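Long-range contacts in clostripain-related protein (Bacteroides thetaiotaomicron, PDB 6N9J), which is a secreted cysteine protease of the clostripain (C11) family, probably cleaving peptide bonds in proteins, and here holds an irreversible peptide inhibitor: residues T12-I17 / N91-A96; A18-L23 / G128-N133; D87-V92 / N144-V149; S182-P187 / D322-T327; D280-N285 / C326-G331. One frame throughout, in Å; residues are numbered along the deposited sequence.

How the contacts relate
Contacts 1 and 3 share helix 86-99 and lie about 9 Å apart, centre to centre; one sets that helix on the central sheet, the other joins it to the next helix. Contact 2 follows directly on strand segment 12-17 of contact 1, with centres about 17 Å apart, at the strand's C-terminal end. Contacts 4 and 5 share Cys326 and Thr327, their centres about 11 Å apart and about 28 and 32 Å from that of contact 1. The bound peptide lies near the other contacts: contacts 2 and 4, about 7 Å apart at their nearest atoms, both reach it, and contact 5 does so through Thr327.

Contact 1 (T12-I17 / N91-A96); sequences TVLVYI and NVFTTA
Leu14 and Phe93 meet at the rim of the phenylalanine ring: Leu14 CD2 lies near the ring plane, 3.8 Å from Phe93 CD1, and touches CE1 as well. The same methyl sits 4.4 Å from Val92 CG1 and 4.4 Å from Ala96 CB, so one leucine branch meets three helix side chains, most closely Phe93. Two residues further along the strand, Tyr16 brings the CD2-CE2 side of its ring to the helix, with CE2 3.8 Å from Val92 CG1 and CD2 4.1 Å from Phe93 CE1. The two rings stand obliquely, centroids 6.0 Å apart and planes at 66°. No hydrogen bond crosses; this is wholly apolar packing of helix on sheet. Strand 9-18 belongs to the central sheet of an alpha/beta fold, and helix 86-99 covers one face of it; over residues 91-96 the helix runs roughly antiparallel to residues 12-17 (154°), the two segment axes 10.5 Å apart at closest. The alternation of the strand turns Leu14 and Tyr16 to this helix, whereas Val15 and Ile17 pack on helix 24-37. Leu14 and Tyr16 both set CG anti to the backbone N, which sends CG of each out from the strand toward the helix. On the helix, Phe93 CG is anti to the carbonyl carbon (chi1 -75°), and the CD1-CE1 side of the ring comes back to the strand although its CB does not point there. Further out, Leu49 of the neighbouring strand backs both Leu14 and Ala96, and Phe109 packs on Phe93. The tyrosine hydroxyl is held at Ser83 O, while the ring of Tyr51 meets that of Tyr16.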
# COMPACT_ATOMS: atom_id res chain seq x y z
N THR A 12 3.87 -16.40 -8.77
CA THR A 12 3.41 -16.62 -7.41
C THR A 12 3.10 -15.28 -6.73
O THR A 12 3.99 -14.43 -6.59
CB THR A 12 4.45 -17.38 -6.56
OG1 THR A 12 4.63 -18.71 -7.07
CG2 THR A 12 4.00 -17.47 -5.11
N VAL A 13 1.85 -15.08 -6.33
CA VAL A 13 1.49 -13.90 -5.54
C VAL A 13 1.13 -14.33 -4.13
O VAL A 13 0.28 -15.20 -3.94
CB VAL A 13 0.30 -13.12 -6.15
CG1 VAL A 13 -0.05 -11.90 -5.27
CG2 VAL A 13 0.62 -12.68 -7.57
N LEU A 14 1.79 -13.71 -3.16
CA LEU A 14 1.47 -13.91 -1.76
C LEU A 14 0.58 -12.78 -1.22
O LEU A 14 0.94 -11.60 -1.31
CB LEU A 14 2.76 -13.99 -0.93
CG LEU A 14 2.58 -13.97 0.60
CD1 LEU A 14 1.83 -15.23 1.06
CD2 LEU A 14 3.93 -13.86 1.29
N VAL A 15 -0.58 -13.13 -0.68
CA VAL A 15 -1.37 -12.14 0.07
C VAL A 15 -1.07 -12.27 1.56
O VAL A 15 -1.36 -13.31 2.18
CB VAL A 15 -2.88 -12.31 -0.15
CG1 VAL A 15 -3.64 -11.20 0.60
CG2 VAL A 15 -3.19 -12.29 -1.62
N TYR A 16 -0.48 -11.22 2.12
CA TYR A 16 0.03 -11.28 3.49
C TYR A 16 -0.89 -10.50 4.43
O TYR A 16 -0.90 -9.26 4.44
CB TYR A 16 1.45 -10.71 3.57
CG TYR A 16 2.17 -10.98 4.87
CD1 TYR A 16 1.84 -10.29 6.04
CD2 TYR A 16 3.19 -11.91 4.93
CE1 TYR A 16 2.50 -10.55 7.24
CE2 TYR A 16 3.86 -12.17 6.11
CZ TYR A 16 3.52 -11.48 7.27
OH TYR A 16 4.20 -11.75 8.43
N ILE A 17 -1.66 -11.24 5.24
CA ILE A 17 -2.68 -10.62 6.06
C ILE A 17 -2.30 -10.55 7.53
O ILE A 17 -2.47 -11.52 8.27
CB ILE A 17 -4.02 -11.37 5.94
CG1 ILE A 17 -4.48 -11.36 4.49
CG2 ILE A 17 -5.09 -10.74 6.86
CD1 ILE A 17 -5.66 -12.27 4.21
N ASN A 91 10.36 -15.70 7.78
CA ASN A 91 10.06 -17.14 7.74
C ASN A 91 8.88 -17.43 6.81
O ASN A 91 8.93 -18.39 6.02
CB ASN A 91 9.78 -17.67 9.15
CG ASN A 91 9.46 -19.16 9.17
OD1 ASN A 91 8.30 -19.56 9.26
ND2 ASN A 91 10.50 -20.00 9.09
N VAL A 92 7.84 -16.61 6.89
CA VAL A 92 6.70 -16.76 6.00
C VAL A 92 7.15 -16.65 4.54
O VAL A 92 6.78 -17.49 3.72
CB VAL A 92 5.61 -15.71 6.27
CG1 VAL A 92 4.51 -15.80 5.21
CG2 VAL A 92 5.04 -15.89 7.66
N PHE A 93 7.93 -15.61 4.24
CA PHE A 93 8.45 -15.38 2.89
C PHE A 93 9.27 -16.55 2.38
O PHE A 93 9.05 -17.03 1.28
CB PHE A 93 9.35 -14.14 2.86
CG PHE A 93 8.62 -12.82 2.91
CD1 PHE A 93 7.25 -12.76 2.71
CD2 PHE A 93 9.31 -11.64 3.14
CE1 PHE A 93 6.59 -11.54 2.75
CE2 PHE A 93 8.65 -10.42 3.19
CZ PHE A 93 7.28 -10.38 2.99
N THR A 94 10.24 -16.97 3.17
CA THR A 94 11.17 -18.01 2.79
C THR A 94 10.43 -19.29 2.44
O THR A 94 10.71 -19.92 1.42
CB THR A 94 12.18 -18.28 3.92
OG1 THR A 94 12.99 -17.12 4.12
CG2 THR A 94 13.08 -19.46 3.58
N THR A 95 9.45 -19.65 3.26
CA THR A 95 8.63 -20.83 3.03
C THR A 95 7.77 -20.70 1.78
O THR A 95 7.71 -21.61 0.96
CB THR A 95 7.70 -21.09 4.24
OG1 THR A 95 8.47 -21.25 5.42
CG2 THR A 95 6.87 -22.34 4.01
N ALA A 96 7.11 -19.55 1.65
CA ALA A 96 6.17 -19.33 0.55
C ALA A 96 6.83 -19.45 -0.82
O ALA A 96 6.31 -20.11 -1.71
CB ALA A 96 5.53 -17.96 0.70

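Contact 2 (A18-L23 / G128-N133); sequences AGDNSL and GQDTGN
The loop that leaves the C-terminal end of strand 9-18 and leads into helix 24-37 is tied here to strand 127-130 and the turn after it, chiefly through Asn21 and Asp20. Asn21 CG occupies the crowded position between the backbone N and the carbonyl carbon (chi1 56°); the amide beyond it donates through ND2 to Gln129 O across the contact at 2.8 Å. Gln129 O lies in the amide plane of Asn21, although the nitrogen itself stands above the carbonyl plane of Gln129. The same ND2 gives a second bond to Ala18 O, 3.0 Å away, and OD1 accepts from Leu23 N at 2.8 Å, capping the turn into the helix. An alanine in place of Asn21 would probably leave Gln129 O and Ala18 O without their amide donor and Leu23 N without its cap, freeing the loop to shift. Beside it, Thr131 N reaches Asp20 O at 2.8 Å in a nearly straight bond (171°), almost along the C=O axis. Water 1 accepts from Asp20 N and donates to Gln129 O and Asp130 OD2; water 2 links Ser22 N to Gln129 OE1, whose partner nitrogen NE2 is bonded to Asp135. Asp20 OD2 and Asp130 OD1 lie only 3.9 Å apart and would probably repel if both acids are ionised; Asp130 OD2 is also bonded by Ser83 N. Asp130 OD1 accepts from Gly132 N, an Asx turn. Leu23 packs on a modified side chain of the bound peptide, in keeping with alpha/beta folds, where loops at the C-terminal edge of the parallel strands line the ligand site.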
# COMPACT_ATOMS: atom_id res chain seq x y z
N ALA A 18 -1.76 -9.40 7.95
CA ALA A 18 -1.55 -9.13 9.36
C ALA A 18 -2.84 -8.54 9.93
O ALA A 18 -3.04 -7.32 9.94
CB ALA A 18 -0.37 -8.19 9.57
N GLY A 19 -3.73 -9.41 10.39
CA GLY A 19 -5.05 -8.98 10.80
C GLY A 19 -5.38 -9.21 12.26
O GLY A 19 -6.55 -9.25 12.62
N ASP A 20 -4.37 -9.38 13.11
CA ASP A 20 -4.64 -9.46 14.54
C ASP A 20 -4.68 -8.05 15.11
O ASP A 20 -3.70 -7.57 15.68
CB ASP A 20 -3.62 -10.31 15.29
CG ASP A 20 -4.07 -10.60 16.72
OD1 ASP A 20 -5.25 -10.31 17.02
OD2 ASP A 20 -3.27 -11.11 17.53
N ASN A 21 -5.84 -7.44 14.97
CA ASN A 21 -6.05 -6.02 15.22
C ASN A 21 -7.49 -5.72 14.85
O ASN A 21 -8.24 -6.63 14.52
CB ASN A 21 -5.07 -5.17 14.40
CG ASN A 21 -5.16 -5.46 12.90
OD1 ASN A 21 -6.25 -5.50 12.32
ND2 ASN A 21 -4.00 -5.66 12.27
N SER A 22 -7.85 -4.44 14.85
CA SER A 22 -9.24 -4.04 14.66
C SER A 22 -9.84 -4.48 13.32
O SER A 22 -11.07 -4.50 13.16
CB SER A 22 -9.37 -2.53 14.82
OG SER A 22 -8.48 -1.84 13.96
N LEU A 23 -8.98 -4.81 12.35
CA LEU A 23 -9.43 -5.14 11.01
C LEU A 23 -9.80 -6.61 10.86
O LEU A 23 -10.17 -7.04 9.77
CB LEU A 23 -8.36 -4.77 9.98
CG LEU A 23 -8.07 -3.27 9.90
CD1 LEU A 23 -6.98 -2.99 8.90
CD2 LEU A 23 -9.34 -2.51 9.53
N GLY A 128 1.43 -2.10 9.19
CA GLY A 128 1.07 -3.34 9.84
C GLY A 128 0.96 -3.23 11.35
O GLY A 128 1.75 -2.55 12.01
N GLN A 129 -0.05 -3.89 11.90
CA GLN A 129 -0.21 -3.93 13.34
C GLN A 129 -0.57 -5.34 13.77
O GLN A 129 -1.33 -6.03 13.10
CB GLN A 129 -1.28 -2.95 13.79
CG GLN A 129 -1.48 -2.92 15.29
CD GLN A 129 -2.66 -2.06 15.68
OE1 GLN A 129 -3.71 -2.07 15.03
NE2 GLN A 129 -2.49 -1.28 16.74
N ASP A 130 0.02 -5.75 14.89
CA ASP A 130 -0.32 -6.98 15.56
C ASP A 130 -0.50 -6.66 17.04
O ASP A 130 0.46 -6.24 17.70
CB ASP A 130 0.77 -8.03 15.35
CG ASP A 130 0.40 -9.39 15.88
OD1 ASP A 130 0.31 -9.54 17.13
OD2 ASP A 130 0.23 -10.32 15.06
N THR A 131 -1.72 -6.81 17.56
CA THR A 131 -1.99 -6.53 18.97
C THR A 131 -2.13 -7.79 19.83
O THR A 131 -2.68 -7.75 20.93
CB THR A 131 -3.28 -5.67 19.16
OG1 THR A 131 -4.41 -6.35 18.61
CG2 THR A 131 -3.13 -4.32 18.48
N GLY A 132 -1.60 -8.91 19.33
CA GLY A 132 -1.67 -10.18 20.04
C GLY A 132 -1.03 -10.17 21.41
O GLY A 132 -1.64 -10.61 22.39
N ASN A 133 0.20 -9.69 21.49
CA ASN A 133 0.89 -9.54 22.77
C ASN A 133 1.54 -8.16 22.83
O ASN A 133 2.73 -8.01 22.55
CB ASN A 133 1.95 -10.64 22.95
CG ASN A 133 2.62 -10.58 24.32
OD1 ASN A 133 1.99 -10.26 25.33
ND2 ASN A 133 3.91 -10.90 24.35
O HOH W 1 -1.53 -8.92 12.74
O HOH W 2 -6.30 -2.30 15.96

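Contact 3 (D87-V92 / N144-V149); sequences DVMKNV and NEALSV
Helix 86-99 and the end of helix 140-146, with the helical-looking residues after it, come so close that the CA atoms of Lys90 and Ala146 are 5.2 Å apart. The small alanine is consistent with so close an approach: Lys90 CG lies 3.7 Å from Ala146 CA, and Met89 SD rests 3.6 Å from Ala146 CB. Lys90 then stretches out fully beyond CG, crossing Val149 at about a right angle, with Val149 CG2 beside Lys90 CG and Val149 CG1 3.8 Å from Lys90 CE. At the far end NZ forms a salt bridge with Glu145 OE2, 2.7 Å away, taking the anti lone pair, the one turned from the other carboxylate oxygen. Glu145 bends at chi2 (57°), which carries its CD round toward the lysine. Helix 86-99 lies on the central sheet of this alpha/beta fold, Met89 packing on Tyr16 of strand 9-18, and the second segment packs beside it, with Leu147 on Phe93. An alanine at Lys90 would probably leave the Glu145 carboxylate without its charged mate and open a gap beside Val149, where the aliphatic part of the lysine now lies. Glu145 O takes two bonds from one residue, from Ser148 N and, at 2.6 Å, from Ser148 OG. Lys90 CE comes within 3.4 Å of that same Glu145 O.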
# COMPACT_ATOMS: atom_id res chain seq x y z
N ASP A 87 11.58 -11.48 11.78
CA ASP A 87 11.94 -12.87 11.62
C ASP A 87 10.72 -13.74 11.34
O ASP A 87 10.84 -14.79 10.71
CB ASP A 87 12.68 -13.37 12.86
CG ASP A 87 14.04 -12.69 13.04
OD1 ASP A 87 14.66 -12.30 12.03
OD2 ASP A 87 14.48 -12.55 14.20
N VAL A 88 9.55 -13.31 11.80
CA VAL A 88 8.31 -14.00 11.49
C VAL A 88 7.98 -13.87 10.00
O VAL A 88 7.72 -14.88 9.33
CB VAL A 88 7.13 -13.46 12.31
CG1 VAL A 88 5.79 -13.90 11.71
CG2 VAL A 88 7.25 -13.91 13.76
N MET A 89 7.99 -12.63 9.51
CA MET A 89 7.69 -12.31 8.12
C MET A 89 8.69 -12.93 7.17
O MET A 89 8.33 -13.40 6.10
CB MET A 89 7.66 -10.78 7.90
CG MET A 89 7.46 -10.37 6.43
SD MET A 89 7.33 -8.59 6.10
CE MET A 89 5.77 -8.24 6.89
N LYS A 90 9.96 -12.91 7.57
CA LYS A 90 11.02 -13.56 6.82
C LYS A 90 10.75 -15.06 6.68
O LYS A 90 10.87 -15.62 5.59
CB LYS A 90 12.37 -13.33 7.50
CG LYS A 90 12.98 -11.96 7.23
CD LYS A 90 14.31 -11.83 7.94
CE LYS A 90 15.12 -10.68 7.38
NZ LYS A 90 16.51 -10.72 7.93
N ASN A 91 10.36 -15.70 7.78
CA ASN A 91 10.06 -17.14 7.74
C ASN A 91 8.88 -17.43 6.81
O ASN A 91 8.93 -18.39 6.02
CB ASN A 91 9.78 -17.67 9.15
CG ASN A 91 9.46 -19.16 9.17
OD1 ASN A 91 8.30 -19.56 9.26
ND2 ASN A 91 10.50 -20.00 9.09
N VAL A 92 7.84 -16.61 6.89
CA VAL A 92 6.70 -16.76 6.00
C VAL A 92 7.15 -16.65 4.54
O VAL A 92 6.78 -17.49 3.72
CB VAL A 92 5.61 -15.71 6.27
CG1 VAL A 92 4.51 -15.80 5.21
CG2 VAL A 92 5.04 -15.89 7.66
N ASN A 144 11.83 -3.36 4.86
CA ASN A 144 12.82 -3.46 3.80
C ASN A 144 13.83 -4.57 4.07
O ASN A 144 14.38 -5.17 3.16
CB ASN A 144 13.56 -2.13 3.62
CG ASN A 144 14.29 -2.04 2.29
OD1 ASN A 144 13.85 -2.60 1.29
ND2 ASN A 144 15.41 -1.33 2.28
N GLU A 145 14.06 -4.84 5.35
CA GLU A 145 14.95 -5.93 5.74
C GLU A 145 14.28 -7.29 5.53
O GLU A 145 14.92 -8.24 5.08
CB GLU A 145 15.40 -5.77 7.20
CG GLU A 145 16.15 -6.98 7.78
CD GLU A 145 17.39 -7.36 6.97
OE1 GLU A 145 17.99 -6.46 6.34
OE2 GLU A 145 17.76 -8.56 6.96
N ALA A 146 13.00 -7.38 5.84
CA ALA A 146 12.29 -8.65 5.65
C ALA A 146 12.23 -8.94 4.16
O ALA A 146 12.54 -10.04 3.73
CB ALA A 146 10.90 -8.60 6.25
N LEU A 147 11.88 -7.93 3.37
CA LEU A 147 11.82 -8.06 1.93
C LEU A 147 13.16 -8.50 1.30
O LEU A 147 13.19 -8.93 0.15
CB LEU A 147 11.37 -6.73 1.31
CG LEU A 147 9.89 -6.41 1.43
CD1 LEU A 147 9.65 -4.98 0.97
CD2 LEU A 147 9.07 -7.35 0.59
N SER A 148 14.25 -8.41 2.06
CA SER A 148 15.57 -8.71 1.53
C SER A 148 15.79 -10.20 1.29
O SER A 148 16.65 -10.57 0.50
CB SER A 148 16.67 -8.18 2.47
OG SER A 148 16.91 -9.08 3.55
N VAL A 149 15.03 -11.05 1.98
CA VAL A 149 15.13 -12.50 1.80
C VAL A 149 14.11 -12.98 0.78
O VAL A 149 14.07 -14.16 0.44
CB VAL A 149 14.89 -13.27 3.13
CG1 VAL A 149 15.79 -12.74 4.24
CG2 VAL A 149 13.43 -13.21 3.53

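Contact 4 (S182-P187 / D322-T327); sequences SPTEIP and DNNYCT
Part of the binding site for the inhibitor peptide is built where the loop after strand 178-181 meets the end of strand 315-327, with Glu185 and Thr327 joining the two. The Glu185 carboxylate is held by both its oxygens on one residue. Thr327 N donates to OE2 at 3.0 Å, on its syn lone pair, and Thr327 OG1 donates to OE1 at 2.8 Å, from the syn side but 27° out of the plane. Thr327 places OG1 between its backbone N and carbonyl carbon (chi1 65°), near enough to its own N-H for the two donors to share the carboxylate. The grip fixes the rotation of the acid while OE1 also bonds a polar side chain of the peptide. OE2 also comes 3.3 Å from Cys326 CA, and Thr184 OG1, bonded to Tyr279 O, stands 3.8 Å from Cys326 SG. Water 3 donates to Glu185 O at 2.9 Å and to Asn324 OD1 at 2.7 Å, bridging loop and strand. With Ile186 bonding the peptide through its backbone and Tyr325 packing on an apolar peptide side chain, this is probably a substrate-binding cleft, as in other clan CD peptidases.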
# COMPACT_ATOMS: atom_id res chain seq x y z
N SER A 182 -2.83 3.84 -1.85
CA SER A 182 -3.52 5.13 -1.68
C SER A 182 -2.65 6.04 -0.85
O SER A 182 -2.01 5.58 0.09
CB SER A 182 -4.88 4.95 -1.00
OG SER A 182 -5.52 6.20 -0.84
N PRO A 183 -2.62 7.34 -1.18
CA PRO A 183 -1.91 8.28 -0.29
C PRO A 183 -2.75 8.67 0.92
O PRO A 183 -2.23 9.22 1.91
CB PRO A 183 -1.63 9.48 -1.19
CG PRO A 183 -2.68 9.41 -2.27
CD PRO A 183 -3.10 7.98 -2.43
N THR A 184 -4.05 8.36 0.85
CA THR A 184 -4.94 8.70 1.95
C THR A 184 -5.44 7.39 2.60
O THR A 184 -4.82 6.33 2.43
CB THR A 184 -6.09 9.61 1.46
OG1 THR A 184 -6.87 10.06 2.58
CG2 THR A 184 -6.98 8.90 0.45
N GLU A 185 -6.52 7.47 3.36
CA GLU A 185 -7.06 6.28 4.02
C GLU A 185 -7.69 5.32 3.02
O GLU A 185 -8.38 5.74 2.09
CB GLU A 185 -8.09 6.66 5.07
CG GLU A 185 -7.50 7.26 6.32
CD GLU A 185 -8.57 7.85 7.22
OE1 GLU A 185 -9.17 7.10 8.01
OE2 GLU A 185 -8.83 9.07 7.11
N ILE A 186 -7.43 4.03 3.24
CA ILE A 186 -8.03 2.94 2.47
C ILE A 186 -9.28 2.44 3.20
O ILE A 186 -9.26 2.26 4.41
CB ILE A 186 -7.03 1.77 2.29
CG1 ILE A 186 -6.03 2.10 1.19
CG2 ILE A 186 -7.76 0.46 2.00
CD1 ILE A 186 -6.55 1.81 -0.21
N PRO A 187 -10.37 2.21 2.45
CA PRO A 187 -11.60 1.73 3.09
C PRO A 187 -11.41 0.40 3.84
O PRO A 187 -10.66 -0.47 3.38
CB PRO A 187 -12.56 1.54 1.91
CG PRO A 187 -12.04 2.53 0.87
CD PRO A 187 -10.55 2.51 1.02
N ASP A 322 -14.39 12.09 -6.56
CA ASP A 322 -14.25 13.52 -6.23
C ASP A 322 -14.04 13.76 -4.73
O ASP A 322 -13.32 14.67 -4.33
CB ASP A 322 -15.46 14.31 -6.73
CG ASP A 322 -15.55 14.33 -8.25
OD1 ASP A 322 -14.49 14.42 -8.91
OD2 ASP A 322 -16.69 14.26 -8.78
N ASN A 323 -14.66 12.92 -3.92
CA ASN A 323 -14.45 12.93 -2.48
C ASN A 323 -13.96 11.56 -2.04
O ASN A 323 -14.15 10.57 -2.76
CB ASN A 323 -15.74 13.29 -1.72
CG ASN A 323 -16.25 14.69 -2.03
OD1 ASN A 323 -15.47 15.59 -2.34
ND2 ASN A 323 -17.56 14.88 -1.91
N ASN A 324 -13.30 11.52 -0.89
CA ASN A 324 -12.98 10.27 -0.19
C ASN A 324 -13.47 10.39 1.25
O ASN A 324 -13.54 11.50 1.79
CB ASN A 324 -11.48 9.98 -0.21
CG ASN A 324 -11.04 9.19 -1.42
OD1 ASN A 324 -10.27 8.25 -1.31
ND2 ASN A 324 -11.55 9.57 -2.59
N TYR A 325 -13.80 9.27 1.88
CA TYR A 325 -14.15 9.28 3.30
C TYR A 325 -12.88 9.31 4.15
O TYR A 325 -11.94 8.56 3.91
CB TYR A 325 -15.00 8.06 3.64
CG TYR A 325 -15.55 8.03 5.07
CD1 TYR A 325 -16.75 8.64 5.37
CD2 TYR A 325 -14.87 7.36 6.09
CE1 TYR A 325 -17.26 8.61 6.66
CE2 TYR A 325 -15.37 7.31 7.37
CZ TYR A 325 -16.57 7.93 7.66
OH TYR A 325 -17.07 7.89 8.94
N CYS A 326 -12.86 10.21 5.14
CA CYS A 326 -11.70 10.34 6.02
C CYS A 326 -12.19 10.38 7.44
O CYS A 326 -13.34 10.73 7.69
CB CYS A 326 -10.87 11.60 5.71
SG CYS A 326 -9.95 11.55 4.14
N THR A 327 -11.31 10.05 8.38
CA THR A 327 -11.74 9.95 9.76
C THR A 327 -11.01 10.95 10.65
O THR A 327 -9.91 11.39 10.35
CB THR A 327 -11.53 8.52 10.33
OG1 THR A 327 -10.13 8.19 10.38
CG2 THR A 327 -12.27 7.49 9.48
O HOH W 3 -8.92 6.00 -0.76
O HOH W 4 -11.10 5.88 2.88

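Contact 5 (D280-N285 / C326-G331); sequences DPLREN and CTYSSG
Leu282 CB lies over one face of the Tyr328 ring, offset toward its rim, 3.9 Å from the ring centroid and 23° off the normal, a CH-pi contact. Two type I beta turns, Asp280 to Arg283 and Tyr328 to Gly331, meet in this way at the tip of strand 315-327. Leu282 CB, CD1 and CD2 all meet the tyrosine ring, and CD1 also lies 3.6 Å from Cys326 O and close to Cys326 CB. Arg283 runs side by side with Thr327, pointing the same way, its chain extended from CG to NE. It grips that residue side-on with two nitrogens. NH1 donates to Thr327 OG1 at 2.9 Å, and NE to Thr327 O at 3.3 Å, from well above the carbonyl plane (70°). Thr327 OG1 is itself turned to Glu185, so the arginine is a second-shell residue that would probably help position the peptide-binding acid. The flat guanidinium is covered on one face by Ser329 CA, 4.0 Å above its centre. Waters complete the joint between the two turns: water 6 donates to Leu282 O at 2.6 Å and accepts from Ser329 N, and water 5 accepts from Leu282 N and donates to Thr327 O at 3.1 Å.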
# COMPACT_ATOMS: atom_id res chain seq x y z
N ASP A 280 -4.57 13.66 5.21
CA ASP A 280 -5.14 13.43 6.54
C ASP A 280 -5.58 14.75 7.20
O ASP A 280 -5.03 15.14 8.23
CB ASP A 280 -4.14 12.69 7.43
CG ASP A 280 -2.82 13.44 7.60
OD1 ASP A 280 -2.51 14.30 6.73
OD2 ASP A 280 -2.09 13.16 8.58
N PRO A 281 -6.59 15.43 6.61
CA PRO A 281 -6.93 16.78 7.06
C PRO A 281 -7.68 16.81 8.39
O PRO A 281 -7.79 17.87 9.01
CB PRO A 281 -7.82 17.31 5.93
CG PRO A 281 -8.47 16.08 5.38
CD PRO A 281 -7.50 14.95 5.55
N LEU A 282 -8.19 15.67 8.83
CA LEU A 282 -9.00 15.64 10.04
C LEU A 282 -8.17 15.13 11.20
O LEU A 282 -8.65 15.07 12.33
CB LEU A 282 -10.24 14.76 9.83
CG LEU A 282 -11.01 14.98 8.53
CD1 LEU A 282 -12.20 14.04 8.47
CD2 LEU A 282 -11.45 16.44 8.38
N ARG A 283 -6.92 14.78 10.92
CA ARG A 283 -6.00 14.29 11.94
C ARG A 283 -4.73 15.16 12.03
O ARG A 283 -4.82 16.38 12.14
CB ARG A 283 -5.64 12.83 11.68
CG ARG A 283 -6.83 11.88 11.84
CD ARG A 283 -6.49 10.45 11.41
NE ARG A 283 -7.59 9.53 11.68
CZ ARG A 283 -7.55 8.54 12.57
NH1 ARG A 283 -8.60 7.76 12.76
NH2 ARG A 283 -6.44 8.33 13.28
N GLU A 284 -3.55 14.54 11.96
CA GLU A 284 -2.31 15.25 12.25
C GLU A 284 -1.76 16.10 11.09
O GLU A 284 -0.80 16.84 11.27
CB GLU A 284 -1.24 14.26 12.70
N ASN A 285 -2.38 16.00 9.90
CA ASN A 285 -1.92 16.74 8.72
C ASN A 285 -0.47 16.39 8.39
O ASN A 285 0.35 17.25 8.07
CB ASN A 285 -2.09 18.26 8.92
CG ASN A 285 -3.53 18.71 8.77
OD1 ASN A 285 -4.43 18.22 9.45
ND2 ASN A 285 -3.76 19.65 7.86
N CYS A 326 -12.86 10.21 5.14
CA CYS A 326 -11.70 10.34 6.02
C CYS A 326 -12.19 10.38 7.44
O CYS A 326 -13.34 10.73 7.69
CB CYS A 326 -10.87 11.60 5.71
SG CYS A 326 -9.95 11.55 4.14
N THR A 327 -11.31 10.05 8.38
CA THR A 327 -11.74 9.95 9.76
C THR A 327 -11.01 10.95 10.65
O THR A 327 -9.91 11.39 10.35
CB THR A 327 -11.53 8.52 10.33
OG1 THR A 327 -10.13 8.19 10.38
CG2 THR A 327 -12.27 7.49 9.48
N TYR A 328 -11.67 11.31 11.74
CA TYR A 328 -11.01 12.05 12.80
C TYR A 328 -10.36 11.05 13.72
O TYR A 328 -10.59 9.84 13.60
CB TYR A 328 -12.00 12.90 13.57
CG TYR A 328 -12.73 13.95 12.77
CD1 TYR A 328 -13.89 13.64 12.08
CD2 TYR A 328 -12.29 15.27 12.77
CE1 TYR A 328 -14.58 14.61 11.38
CE2 TYR A 328 -12.97 16.24 12.08
CZ TYR A 328 -14.11 15.91 11.38
OH TYR A 328 -14.78 16.89 10.70
N SER A 329 -9.56 11.54 14.66
CA SER A 329 -8.92 10.69 15.65
C SER A 329 -9.96 9.99 16.51
O SER A 329 -9.71 8.90 17.02
CB SER A 329 -7.96 11.49 16.52
OG SER A 329 -7.02 12.18 15.71
N SER A 330 -11.12 10.61 16.67
CA SER A 330 -12.24 10.02 17.41
C SER A 330 -12.73 8.69 16.82
O SER A 330 -13.34 7.89 17.52
CB SER A 330 -13.41 10.99 17.44
OG SER A 330 -14.00 11.07 16.16
N GLY A 331 -12.48 8.48 15.53
CA GLY A 331 -13.00 7.31 14.84
C GLY A 331 -14.18 7.65 13.95
O GLY A 331 -14.49 6.94 13.00
O HOH W 5 -7.94 12.66 8.33
O HOH W 6 -8.97 14.37 14.81
O HOH W 7 -4.96 10.53 14.84